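Local coordinates for protein possible prolidase (Bifidobacterium longum NCC2705, PDB 2P9B) that probably hydrolyses carbon-nitrogen bonds other than peptide bonds, as a member of the amidohydrolase family, although its natural substrate is not established, at residues 293-298 with 357-362; 297-302 with 321-326; 340-345 with 380-385; 350-355 with 440-445; 77-82 with 346-351. One frame throughout, in Å; residues are numbered along the deposited sequence.

Contact 1: 293-298 with 357-362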
# COMPACT_ATOMS: atom_id res chain seq x y z
N PRO A 293 6.37 -5.11 4.76
CA PRO A 293 7.64 -4.62 5.30
C PRO A 293 7.81 -3.11 5.47
O PRO A 293 8.44 -2.67 6.43
CB PRO A 293 8.68 -5.21 4.35
CG PRO A 293 8.03 -6.46 3.87
CD PRO A 293 6.61 -6.00 3.61
N THR A 294 7.27 -2.34 4.53
CA THR A 294 7.40 -0.88 4.57
C THR A 294 8.86 -0.47 4.80
O THR A 294 9.17 0.36 5.65
CB THR A 294 6.52 -0.25 5.68
OG1 THR A 294 7.08 -0.53 6.97
CG2 THR A 294 5.12 -0.82 5.63
N LEU A 295 9.76 -1.06 4.01
CA LEU A 295 11.18 -0.76 4.13
C LEU A 295 11.47 0.72 3.93
O LEU A 295 12.39 1.26 4.54
CB LEU A 295 11.99 -1.59 3.12
CG LEU A 295 11.86 -3.11 3.31
CD1 LEU A 295 12.75 -3.82 2.29
CD2 LEU A 295 12.27 -3.49 4.72
N SER A 296 10.68 1.37 3.09
CA SER A 296 10.84 2.80 2.83
C SER A 296 10.75 3.65 4.09
O SER A 296 11.32 4.74 4.16
CB SER A 296 9.77 3.28 1.84
OG SER A 296 9.99 2.78 0.55
N ALA A 297 10.03 3.16 5.10
CA ALA A 297 9.86 3.92 6.32
C ALA A 297 10.99 3.75 7.33
O ALA A 297 11.29 4.67 8.09
CB ALA A 297 8.53 3.57 6.98
N GLY A 298 11.64 2.60 7.33
CA GLY A 298 12.71 2.38 8.29
C GLY A 298 14.11 2.72 7.85
O GLY A 298 14.89 3.30 8.61
N TRP A 357 7.17 3.70 -5.76
CA TRP A 357 8.08 2.92 -6.60
C TRP A 357 9.36 2.48 -5.88
O TRP A 357 9.89 1.40 -6.14
CB TRP A 357 8.47 3.71 -7.86
CG TRP A 357 9.43 4.82 -7.58
CD1 TRP A 357 9.12 6.08 -7.14
CD2 TRP A 357 10.86 4.74 -7.60
NE1 TRP A 357 10.28 6.78 -6.88
CE2 TRP A 357 11.35 5.99 -7.16
CE3 TRP A 357 11.77 3.74 -7.96
CZ2 TRP A 357 12.73 6.25 -7.06
CZ3 TRP A 357 13.13 4.00 -7.85
CH2 TRP A 357 13.59 5.25 -7.40
N ARG A 358 9.85 3.33 -4.98
CA ARG A 358 11.07 3.03 -4.25
C ARG A 358 10.97 1.74 -3.45
O ARG A 358 11.96 1.02 -3.30
CB ARG A 358 11.42 4.19 -3.31
CG ARG A 358 12.68 3.96 -2.48
CD ARG A 358 13.94 4.13 -3.32
NE ARG A 358 14.20 5.54 -3.60
CZ ARG A 358 15.27 5.99 -4.26
NH1 ARG A 358 16.18 5.13 -4.71
NH2 ARG A 358 15.43 7.29 -4.44
N GLU A 359 9.78 1.43 -2.95
CA GLU A 359 9.59 0.22 -2.15
C GLU A 359 9.90 -1.04 -2.96
O GLU A 359 10.41 -2.02 -2.41
CB GLU A 359 8.15 0.14 -1.61
CG GLU A 359 7.89 -1.00 -0.60
CD GLU A 359 8.68 -0.88 0.71
OE1 GLU A 359 9.24 0.20 0.99
OE2 GLU A 359 8.73 -1.88 1.46
N LEU A 360 9.59 -1.02 -4.25
CA LEU A 360 9.87 -2.19 -5.08
C LEU A 360 11.37 -2.37 -5.23
O LEU A 360 11.88 -3.49 -5.20
CB LEU A 360 9.21 -2.06 -6.46
CG LEU A 360 7.69 -2.24 -6.51
CD1 LEU A 360 6.99 -1.03 -5.92
CD2 LEU A 360 7.26 -2.46 -7.94
N GLU A 361 12.09 -1.26 -5.39
CA GLU A 361 13.54 -1.35 -5.53
C GLU A 361 14.16 -1.87 -4.25
O GLU A 361 15.15 -2.62 -4.29
CB GLU A 361 14.14 0.02 -5.89
CG GLU A 361 14.02 0.35 -7.37
CD GLU A 361 15.17 1.20 -7.89
OE1 GLU A 361 15.32 1.29 -9.13
OE2 GLU A 361 15.93 1.77 -7.07
N LEU A 362 13.58 -1.49 -3.12
CA LEU A 362 14.08 -1.92 -1.82
C LEU A 362 13.81 -3.41 -1.57
O LEU A 362 14.62 -4.08 -0.95
CB LEU A 362 13.47 -1.08 -0.70
CG LEU A 362 13.85 0.41 -0.71
CD1 LEU A 362 13.13 1.14 0.42
CD2 LEU A 362 15.36 0.57 -0.56
O HOH W 1 6.25 -3.01 1.74
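Glu359 spreads its carboxylate across the backbone amides of Leu295 and Ser296, one oxygen to each. Its CG stands anti to the backbone N (chi1 -173°) and the chain then bends at chi2, 65°, which brings CD round toward segment 293-298. OE2 accepts from Leu295 N at 2.9 Å and OE1 from Ser296 N at 2.8 Å, both through their syn lone pairs, with N-H...O angles below 150°. OE1 is gripped a second time by the Ser296 hydroxyl: OG donates to it at 2.7 Å, arriving nearly end-on to the CD-OE1 bond. Three bonds thus fix the rotation of the carboxylate, and the nearby helix start would probably favour its charged form. A water that accepts from Thr294 N also lies 2.7 Å from OE2.

Beside this polar grip the leucines pack. The Leu295 side chain crosses that of Glu359 at about a right angle, while its CD1 reaches the backbone O of Leu362 at 3.7 Å. Leu362 turns CD1 back to Ser296 OG, 3.5 Å away, and to Leu295 CB. Arg358 leads away from the contact to a salt bridge with Asp446. The contact joins the start of helix 295-303, just beyond strand 290-292, to helix 356-367, an arrangement of strand-following helices that fits the TIM barrel of the amidohydrolase family.

Contact 2: 297-302 with 321-326; sequences AGLPLT and NVVGGM
Helices 297-302 and 321-326 approach with their axes 9.2 Å apart and run at 137° to each other, closer to antiparallel than to perpendicular, with Gly298 and Val323 nearest at 5.6 Å between their CA atoms. Val323 is central to the contact, and its two methyl groups do different work. CG2 presses on the backbone of the first helix, 3.3 Å from Gly298 O. CG1, anti to the backbone N (chi1 174°), meets Leu299 CD2 at 3.7 Å, where the two side chains cross at about a right angle. Thr302 comes from one turn further on, its CG2 tip to tip with Val323 CG2 at 3.7 Å.

Both helices follow barrel strand 290-292 in the amidohydrolase fold, and here the short helix 295-303, kinked near Pro300, lies against the long helix 313-335. Gly298 suits this place because a CB on it would fall only 2.9 Å from CE of Met326, a selenomethionine, and tight against Val323 CG2. Met326 bends at chi3, and its CE lies 4.1 Å from Gly298 N. The same methyl also touches the backbone oxygens of Pro293 and Thr294, so it packs over the beginning of helix 295-303 as well. Leu299 is also touched by Leu362 and Tyr366 of helix 356-367 and by Tyr449 of helix 439-449.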
# COMPACT_ATOMS: atom_id res chain seq x y z
N ALA A 297 10.03 3.16 5.10
CA ALA A 297 9.86 3.92 6.32
C ALA A 297 10.99 3.75 7.33
O ALA A 297 11.29 4.67 8.09
CB ALA A 297 8.53 3.57 6.98
N GLY A 298 11.64 2.60 7.33
CA GLY A 298 12.71 2.38 8.29
C GLY A 298 14.11 2.72 7.85
O GLY A 298 14.89 3.30 8.61
N LEU A 299 14.45 2.38 6.61
CA LEU A 299 15.79 2.62 6.09
C LEU A 299 16.33 4.04 6.15
O LEU A 299 17.51 4.23 6.41
CB LEU A 299 15.89 2.08 4.66
CG LEU A 299 15.99 0.56 4.58
CD1 LEU A 299 15.88 0.09 3.14
CD2 LEU A 299 17.31 0.11 5.20
N PRO A 300 15.48 5.06 5.90
CA PRO A 300 15.99 6.43 5.96
C PRO A 300 16.64 6.77 7.30
O PRO A 300 17.66 7.46 7.35
CB PRO A 300 14.74 7.27 5.70
CG PRO A 300 13.95 6.39 4.78
CD PRO A 300 14.09 5.03 5.41
N LEU A 301 16.05 6.27 8.38
CA LEU A 301 16.55 6.54 9.72
C LEU A 301 17.93 5.93 9.99
O LEU A 301 18.65 6.40 10.86
CB LEU A 301 15.56 6.02 10.76
CG LEU A 301 14.18 6.68 10.73
CD1 LEU A 301 13.27 5.97 11.71
CD2 LEU A 301 14.30 8.16 11.06
N THR A 302 18.28 4.89 9.24
CA THR A 302 19.58 4.23 9.44
C THR A 302 20.61 4.59 8.38
O THR A 302 21.81 4.42 8.59
CB THR A 302 19.43 2.69 9.47
OG1 THR A 302 18.99 2.22 8.19
CG2 THR A 302 18.44 2.27 10.54
N ASN A 321 18.34 -1.63 15.10
CA ASN A 321 17.89 -2.96 15.51
C ASN A 321 16.56 -3.33 14.87
O ASN A 321 16.37 -4.45 14.40
CB ASN A 321 17.80 -3.06 17.03
CG ASN A 321 19.14 -2.82 17.71
OD1 ASN A 321 20.20 -2.98 17.09
ND2 ASN A 321 19.10 -2.45 18.98
N VAL A 322 15.63 -2.38 14.83
CA VAL A 322 14.32 -2.63 14.23
C VAL A 322 14.41 -2.84 12.72
O VAL A 322 13.80 -3.75 12.17
CB VAL A 322 13.35 -1.47 14.50
CG1 VAL A 322 12.15 -1.55 13.54
CG2 VAL A 322 12.87 -1.52 15.94
N VAL A 323 15.17 -1.97 12.04
CA VAL A 323 15.30 -2.07 10.59
C VAL A 323 15.99 -3.37 10.18
O VAL A 323 15.67 -3.95 9.14
CB VAL A 323 16.09 -0.87 10.01
CG1 VAL A 323 16.34 -1.07 8.52
CG2 VAL A 323 15.29 0.41 10.22
N GLY A 324 16.93 -3.83 11.00
CA GLY A 324 17.61 -5.07 10.71
C GLY A 324 16.61 -6.22 10.74
O GLY A 324 16.66 -7.13 9.91
N GLY A 325 15.70 -6.16 11.70
CA GLY A 325 14.68 -7.19 11.82
C GLY A 325 13.68 -7.11 10.68
O GLY A 325 13.22 -8.13 10.18
N MSE A 326 13.33 -5.89 10.26
CA MSE A 326 12.39 -5.72 9.16
C MSE A 326 12.98 -6.32 7.89
O MSE A 326 12.31 -7.03 7.13
CB MSE A 326 12.09 -4.22 8.92
CG MSE A 326 11.20 -3.55 9.99
SE MSE A 326 11.25 -1.63 9.98
CE MSE A 326 11.00 -1.37 8.13

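Contact 3: 340-345 with 380-385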
# COMPACT_ATOMS: atom_id res chain seq x y z
N ILE A 340 3.39 -11.17 0.72
CA ILE A 340 4.12 -9.95 1.05
C ILE A 340 3.68 -8.82 0.14
O ILE A 340 3.75 -8.94 -1.08
CB ILE A 340 5.64 -10.14 0.87
CG1 ILE A 340 6.10 -11.34 1.71
CG2 ILE A 340 6.38 -8.86 1.26
CD1 ILE A 340 7.54 -11.74 1.49
N GLY A 341 3.26 -7.71 0.74
CA GLY A 341 2.80 -6.59 -0.05
C GLY A 341 3.73 -5.40 -0.07
O GLY A 341 4.83 -5.43 0.48
N VAL A 342 3.27 -4.34 -0.73
CA VAL A 342 4.03 -3.11 -0.87
C VAL A 342 3.28 -1.96 -0.19
O VAL A 342 2.14 -1.65 -0.54
CB VAL A 342 4.25 -2.77 -2.36
CG1 VAL A 342 4.73 -1.33 -2.51
CG2 VAL A 342 5.27 -3.72 -2.96
N GLY A 343 3.93 -1.36 0.80
CA GLY A 343 3.36 -0.24 1.53
C GLY A 343 4.57 0.58 1.92
O GLY A 343 5.67 0.02 1.99
N THR A 344 4.41 1.88 2.16
CA THR A 344 5.58 2.68 2.49
C THR A 344 5.49 3.59 3.71
O THR A 344 6.50 4.14 4.14
CB THR A 344 5.98 3.57 1.31
OG1 THR A 344 4.93 4.50 1.04
CG2 THR A 344 6.24 2.72 0.08
N ASP A 345 4.29 3.77 4.25
CA ASP A 345 4.05 4.64 5.39
C ASP A 345 4.26 6.10 4.96
O ASP A 345 5.01 6.85 5.58
CB ASP A 345 5.01 4.31 6.55
CG ASP A 345 4.42 4.65 7.91
OD1 ASP A 345 3.43 5.42 7.96
OD2 ASP A 345 4.94 4.16 8.93
N ALA A 380 -0.96 -7.44 -8.09
CA ALA A 380 -1.80 -8.59 -7.79
C ALA A 380 -1.83 -8.98 -6.32
O ALA A 380 -2.90 -9.17 -5.75
CB ALA A 380 -1.36 -9.78 -8.64
N VAL A 381 -0.65 -9.12 -5.70
CA VAL A 381 -0.62 -9.52 -4.30
C VAL A 381 -1.26 -8.46 -3.40
O VAL A 381 -2.08 -8.79 -2.55
CB VAL A 381 0.83 -9.81 -3.80
CG1 VAL A 381 0.78 -10.30 -2.36
CG2 VAL A 381 1.49 -10.86 -4.70
N ASN A 382 -0.89 -7.19 -3.58
CA ASN A 382 -1.47 -6.10 -2.80
C ASN A 382 -3.00 -6.12 -2.94
O ASN A 382 -3.73 -5.92 -1.97
CB ASN A 382 -0.94 -4.73 -3.27
CG ASN A 382 0.15 -4.15 -2.36
OD1 ASN A 382 0.69 -3.07 -2.65
ND2 ASN A 382 0.46 -4.84 -1.28
N ALA A 383 -3.49 -6.36 -4.16
CA ALA A 383 -4.92 -6.39 -4.41
C ALA A 383 -5.58 -7.49 -3.58
O ALA A 383 -6.62 -7.26 -2.96
CB ALA A 383 -5.20 -6.62 -5.90
N SER A 384 -4.98 -8.67 -3.56
CA SER A 384 -5.53 -9.78 -2.78
C SER A 384 -5.48 -9.44 -1.30
O SER A 384 -6.44 -9.66 -0.56
CB SER A 384 -4.75 -11.07 -3.04
OG SER A 384 -4.91 -11.51 -4.38
N ILE A 385 -4.35 -8.91 -0.86
CA ILE A 385 -4.18 -8.56 0.54
C ILE A 385 -5.24 -7.56 1.00
O ILE A 385 -5.81 -7.71 2.07
CB ILE A 385 -2.77 -7.98 0.80
CG1 ILE A 385 -1.72 -9.07 0.57
CG2 ILE A 385 -2.68 -7.44 2.22
CD1 ILE A 385 -0.30 -8.58 0.66
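The carboxamide of Asn382, the flat group of this contact, faces Val342 with its two terminal atoms, and its plane passes between that residue's backbone N and O. Val342 N, Val342 CB and Gly341 CA lie on one side of the plane, Val342 O on the other. In the amidohydrolase TIM barrel, segment 340-345 occupies the place of a closing strand: although not regular, it makes backbone hydrogen bonds between Gly341 and Leu291 and between Val342 and Ala76, spanning strands 290-292 and 68-78. Helix 371-385 packs against it from outside, and at its C-terminal end Asp345 joins His77 and His79 in what may be an empty metal site.

Asn382 CG is 3.5 Å from Val342 N and 3.7 Å from Val342 O, and the side chain also touches Ile74 and Ala76. An alanine here would probably leave the N and O of Val342 without the polar group beside them and open a gap between the helix and segment 340-345.

Glycine at 341 fits the close approach of the helix, since a CB on it would run into both the Asn382 carboxamide and Ile385 CD1. The latter methyl rests 3.7 Å from Gly341 N. One residue before Gly341, Ile340 O is touched at 3.5 Å by Val381 CG1, which stands anti to its own backbone N (chi1 -176°).

Contact 4: 350-355 with 440-445; sequences FVPQYA and DIDALL
Tyr354 and Asp442 meet tip to tip in the one hydrogen bond between these segments: the phenol OH donates to OD1 at 2.6 Å. The carboxylate stands at 90° to the ring, and OD1 lies at the ring edge, in its plane. The hydroxyl arrives on the syn side of OD1, 27° out of the carboxylate plane. Tyr354 OH is bonded a second time, to Phe438 N just ahead of the helix. A phenylalanine in its place would probably leave the Asp442 carboxylate and Phe438 N without this shared partner.

The C-terminal helix 439-449 is here laid against the loop that follows the closing strand of the amidohydrolase barrel and leads into helix 356-367. Part of that loop is a type I turn from Pro352 to Ala355, closed by Ala355 N to Pro352 O.

Apolar contacts lie next to the polar one. Pro352 turns CD tip to tip toward Leu445 CD1 at 3.8 Å, and its CG meets Ile441 CG2 at 4.2 Å. With CG of Tyr354 between the backbone N and the carbonyl carbon (chi1 55°), the ring lies over Pro352, whose CB is 3.5 Å above one face, offset toward the rim. Leu445 CD1 also rests 3.7 Å from Phe350 O. The Phe350 ring itself lies by the helix, its CE1 4.5 Å from Leu444 CD1, and packs on Val308 and Thr309 of helix 306-309 as well.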
# COMPACT_ATOMS: atom_id res chain seq x y z
N PHE A 350 10.65 11.46 5.68
CA PHE A 350 11.46 10.93 4.59
C PHE A 350 10.79 9.87 3.71
O PHE A 350 11.47 9.06 3.08
CB PHE A 350 12.78 10.39 5.16
CG PHE A 350 13.65 11.46 5.77
CD1 PHE A 350 14.28 12.40 4.96
CD2 PHE A 350 13.80 11.54 7.15
CE1 PHE A 350 15.04 13.43 5.52
CE2 PHE A 350 14.57 12.56 7.72
CZ PHE A 350 15.19 13.50 6.90
N VAL A 351 9.46 9.88 3.67
CA VAL A 351 8.72 8.95 2.82
C VAL A 351 7.74 9.77 1.99
O VAL A 351 6.61 10.01 2.39
CB VAL A 351 7.93 7.91 3.63
CG1 VAL A 351 7.32 6.88 2.68
CG2 VAL A 351 8.84 7.22 4.65
N PRO A 352 8.18 10.21 0.80
CA PRO A 352 7.33 11.01 -0.08
C PRO A 352 6.05 10.29 -0.48
O PRO A 352 6.04 9.07 -0.64
CB PRO A 352 8.23 11.28 -1.27
CG PRO A 352 9.60 11.31 -0.65
CD PRO A 352 9.55 10.11 0.26
N GLN A 353 4.98 11.06 -0.64
CA GLN A 353 3.69 10.51 -1.04
C GLN A 353 3.79 9.91 -2.44
O GLN A 353 3.04 9.00 -2.79
CB GLN A 353 2.62 11.62 -1.07
CG GLN A 353 2.30 12.24 0.29
CD GLN A 353 1.44 11.35 1.16
OE1 GLN A 353 1.08 10.23 0.77
NE2 GLN A 353 1.09 11.84 2.35
N TYR A 354 4.73 10.41 -3.23
CA TYR A 354 4.91 9.94 -4.60
C TYR A 354 6.00 8.89 -4.80
O TYR A 354 6.28 8.51 -5.94
CB TYR A 354 5.20 11.14 -5.50
CG TYR A 354 6.39 11.97 -5.03
CD1 TYR A 354 7.70 11.50 -5.16
CD2 TYR A 354 6.19 13.21 -4.41
CE1 TYR A 354 8.78 12.24 -4.69
CE2 TYR A 354 7.27 13.95 -3.94
CZ TYR A 354 8.56 13.46 -4.08
OH TYR A 354 9.63 14.19 -3.60
N ALA A 355 6.59 8.41 -3.72
CA ALA A 355 7.69 7.45 -3.83
C ALA A 355 7.35 5.98 -3.65
O ALA A 355 8.21 5.20 -3.24
CB ALA A 355 8.81 7.86 -2.87
N ASP A 440 15.27 18.44 -3.03
CA ASP A 440 16.15 18.27 -1.87
C ASP A 440 15.98 16.91 -1.20
O ASP A 440 16.96 16.21 -0.95
CB ASP A 440 15.90 19.39 -0.84
CG ASP A 440 14.51 19.33 -0.23
OD1 ASP A 440 13.52 19.25 -0.98
OD2 ASP A 440 14.41 19.36 1.02
N ILE A 441 14.74 16.53 -0.93
CA ILE A 441 14.46 15.25 -0.30
C ILE A 441 14.79 14.11 -1.25
O ILE A 441 15.39 13.11 -0.85
CB ILE A 441 12.98 15.16 0.12
CG1 ILE A 441 12.64 16.30 1.08
CG2 ILE A 441 12.70 13.81 0.77
CD1 ILE A 441 11.17 16.43 1.41
N ASP A 442 14.40 14.25 -2.51
CA ASP A 442 14.67 13.21 -3.49
C ASP A 442 16.17 13.00 -3.65
O ASP A 442 16.63 11.87 -3.80
CB ASP A 442 14.04 13.55 -4.85
CG ASP A 442 12.51 13.54 -4.83
OD1 ASP A 442 11.91 13.03 -3.86
OD2 ASP A 442 11.91 14.04 -5.81
N ALA A 443 16.94 14.08 -3.62
CA ALA A 443 18.39 14.00 -3.76
C ALA A 443 19.01 13.23 -2.59
O ALA A 443 19.88 12.38 -2.78
CB ALA A 443 19.00 15.40 -3.84
N LEU A 444 18.55 13.54 -1.39
CA LEU A 444 19.03 12.89 -0.18
C LEU A 444 18.73 11.40 -0.20
O LEU A 444 19.58 10.58 0.16
CB LEU A 444 18.38 13.51 1.06
CG LEU A 444 18.83 14.90 1.50
CD1 LEU A 444 17.95 15.38 2.64
CD2 LEU A 444 20.29 14.85 1.93
N LEU A 445 17.52 11.04 -0.61
CA LEU A 445 17.14 9.64 -0.66
C LEU A 445 17.90 8.89 -1.75
O LEU A 445 18.33 7.76 -1.54
CB LEU A 445 15.63 9.51 -0.88
CG LEU A 445 14.81 9.98 0.33
CD1 LEU A 445 13.32 9.90 0.01
CD2 LEU A 445 15.14 9.12 1.54

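Contact 5: 77-82 with 346-351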
# COMPACT_ATOMS: atom_id res chain seq x y z
N HIS A 77 0.02 0.97 2.67
CA HIS A 77 0.26 1.66 3.93
C HIS A 77 0.56 3.14 3.69
O HIS A 77 1.69 3.51 3.40
CB HIS A 77 1.43 0.99 4.67
CG HIS A 77 1.60 1.45 6.08
ND1 HIS A 77 2.23 0.69 7.04
CD2 HIS A 77 1.22 2.60 6.69
CE1 HIS A 77 2.23 1.35 8.18
NE2 HIS A 77 1.62 2.51 8.00
N THR A 78 -0.47 3.97 3.81
CA THR A 78 -0.34 5.40 3.59
C THR A 78 -1.01 6.24 4.68
O THR A 78 -1.73 5.72 5.53
CB THR A 78 -0.97 5.81 2.24
OG1 THR A 78 -2.38 5.53 2.26
CG2 THR A 78 -0.34 5.01 1.09
N HIS A 79 -0.73 7.54 4.64
CA HIS A 79 -1.32 8.54 5.53
C HIS A 79 -1.54 9.72 4.60
O HIS A 79 -0.69 10.01 3.77
CB HIS A 79 -0.34 8.96 6.64
CG HIS A 79 -0.02 7.86 7.61
ND1 HIS A 79 -0.90 7.43 8.57
CD2 HIS A 79 1.09 7.09 7.73
CE1 HIS A 79 -0.35 6.44 9.25
NE2 HIS A 79 0.85 6.21 8.76
N LEU A 80 -2.67 10.41 4.73
CA LEU A 80 -2.93 11.54 3.85
C LEU A 80 -2.71 12.89 4.52
O LEU A 80 -3.24 13.91 4.09
CB LEU A 80 -4.35 11.43 3.27
CG LEU A 80 -4.60 10.16 2.43
CD1 LEU A 80 -6.01 10.18 1.87
CD2 LEU A 80 -3.58 10.06 1.29
N PHE A 81 -1.89 12.88 5.56
CA PHE A 81 -1.54 14.09 6.30
C PHE A 81 -0.09 13.89 6.76
O PHE A 81 0.36 12.75 6.92
CB PHE A 81 -2.46 14.26 7.51
CG PHE A 81 -2.20 13.28 8.62
CD1 PHE A 81 -1.41 13.64 9.71
CD2 PHE A 81 -2.73 11.99 8.57
CE1 PHE A 81 -1.16 12.73 10.73
CE2 PHE A 81 -2.48 11.07 9.59
CZ PHE A 81 -1.69 11.44 10.67
N SER A 82 0.64 14.98 6.95
CA SER A 82 2.04 14.89 7.37
C SER A 82 2.15 14.69 8.88
O SER A 82 1.70 15.53 9.66
CB SER A 82 2.80 16.16 6.97
OG SER A 82 2.78 16.33 5.56
N THR A 346 3.59 6.51 3.89
CA THR A 346 3.72 7.87 3.38
C THR A 346 3.32 8.90 4.45
O THR A 346 2.59 8.59 5.38
CB THR A 346 2.83 8.11 2.13
OG1 THR A 346 1.45 8.04 2.50
CG2 THR A 346 3.13 7.07 1.06
N GLY A 347 3.81 10.13 4.30
CA GLY A 347 3.49 11.15 5.27
C GLY A 347 4.64 11.38 6.23
O GLY A 347 4.72 12.42 6.88
N MSE A 348 5.52 10.38 6.32
CA MSE A 348 6.69 10.48 7.19
C MSE A 348 7.62 11.49 6.52
O MSE A 348 7.62 11.64 5.30
CB MSE A 348 7.40 9.13 7.33
CG MSE A 348 6.57 8.00 7.93
SE MSE A 348 6.02 8.26 9.79
CE MSE A 348 4.20 8.90 9.53
N THR A 349 8.42 12.19 7.33
CA THR A 349 9.33 13.19 6.80
C THR A 349 10.15 12.70 5.60
O THR A 349 10.32 13.42 4.63
CB THR A 349 10.31 13.68 7.88
OG1 THR A 349 9.57 14.25 8.98
CG2 THR A 349 11.25 14.74 7.32
N PHE A 350 10.65 11.46 5.68
CA PHE A 350 11.46 10.93 4.59
C PHE A 350 10.79 9.87 3.71
O PHE A 350 11.47 9.06 3.08
CB PHE A 350 12.78 10.39 5.16
CG PHE A 350 13.65 11.46 5.77
CD1 PHE A 350 14.28 12.40 4.96
CD2 PHE A 350 13.80 11.54 7.15
CE1 PHE A 350 15.04 13.43 5.52
CE2 PHE A 350 14.57 12.56 7.72
CZ PHE A 350 15.19 13.50 6.90
N VAL A 351 9.46 9.88 3.67
CA VAL A 351 8.72 8.95 2.82
C VAL A 351 7.74 9.77 1.99
O VAL A 351 6.61 10.01 2.39
CB VAL A 351 7.93 7.91 3.63
CG1 VAL A 351 7.32 6.88 2.68
CG2 VAL A 351 8.84 7.22 4.65
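The His-X-His motif at the end of the first barrel strand, a hallmark of amidohydrolases, is held here by Thr346: the backbone N of His79 donates to Thr346 OG1 at 3.1 Å and 166°. OG1 is placed between its own backbone N and carbonyl carbon (chi1 66°), and it is also bonded to Gln353 OE1. Thr78, the residue between the two histidines, lies side by side with Thr346, its CB 3.3 Å from that same hydroxyl.

Thr346 O meets the His79 ring at its edge, in plane, 3.2 Å from CD2. On the far side of the ring ND1 is bonded to Gly136 O, which fixes the ring's rotation. The rings of His77 and His79 and the carboxylate of Asp345 come together in a cluster consistent with the metal site of this family; no metal is modelled. Met348, a selenomethionine, brings its CE to 4.0 Å from His79 CD2.

Further along, backbone meets backbone. At the backbone angles of Gly347, with phi at 101°, a CB would be pressed against the carbonyl O of Thr346, and it would also clash with Phe81 O. Gly347 O lies 3.7 Å from Ser82 CA.

Overall arrangement
Contact 5 opens first, at the end of strand 68-78, and closes about 260 residues later on the loop 346-351, bringing the first barrel strand to the end of the last. Within that span contacts 1 and 2 start together on helix 295-303. Contact 2 closes early, on helix 313-335, inside the spans of both contact 1 and contact 5; contact 1 runs on to helix 356-367 and so crosses contact 5. Contact 3, from 340-345 to helix 371-385, crosses contacts 1 and 5 and follows contact 2 in series. Contact 4 starts where contact 5 ends, crosses contacts 1 and 3, and ties in the C-terminal helix 439-449.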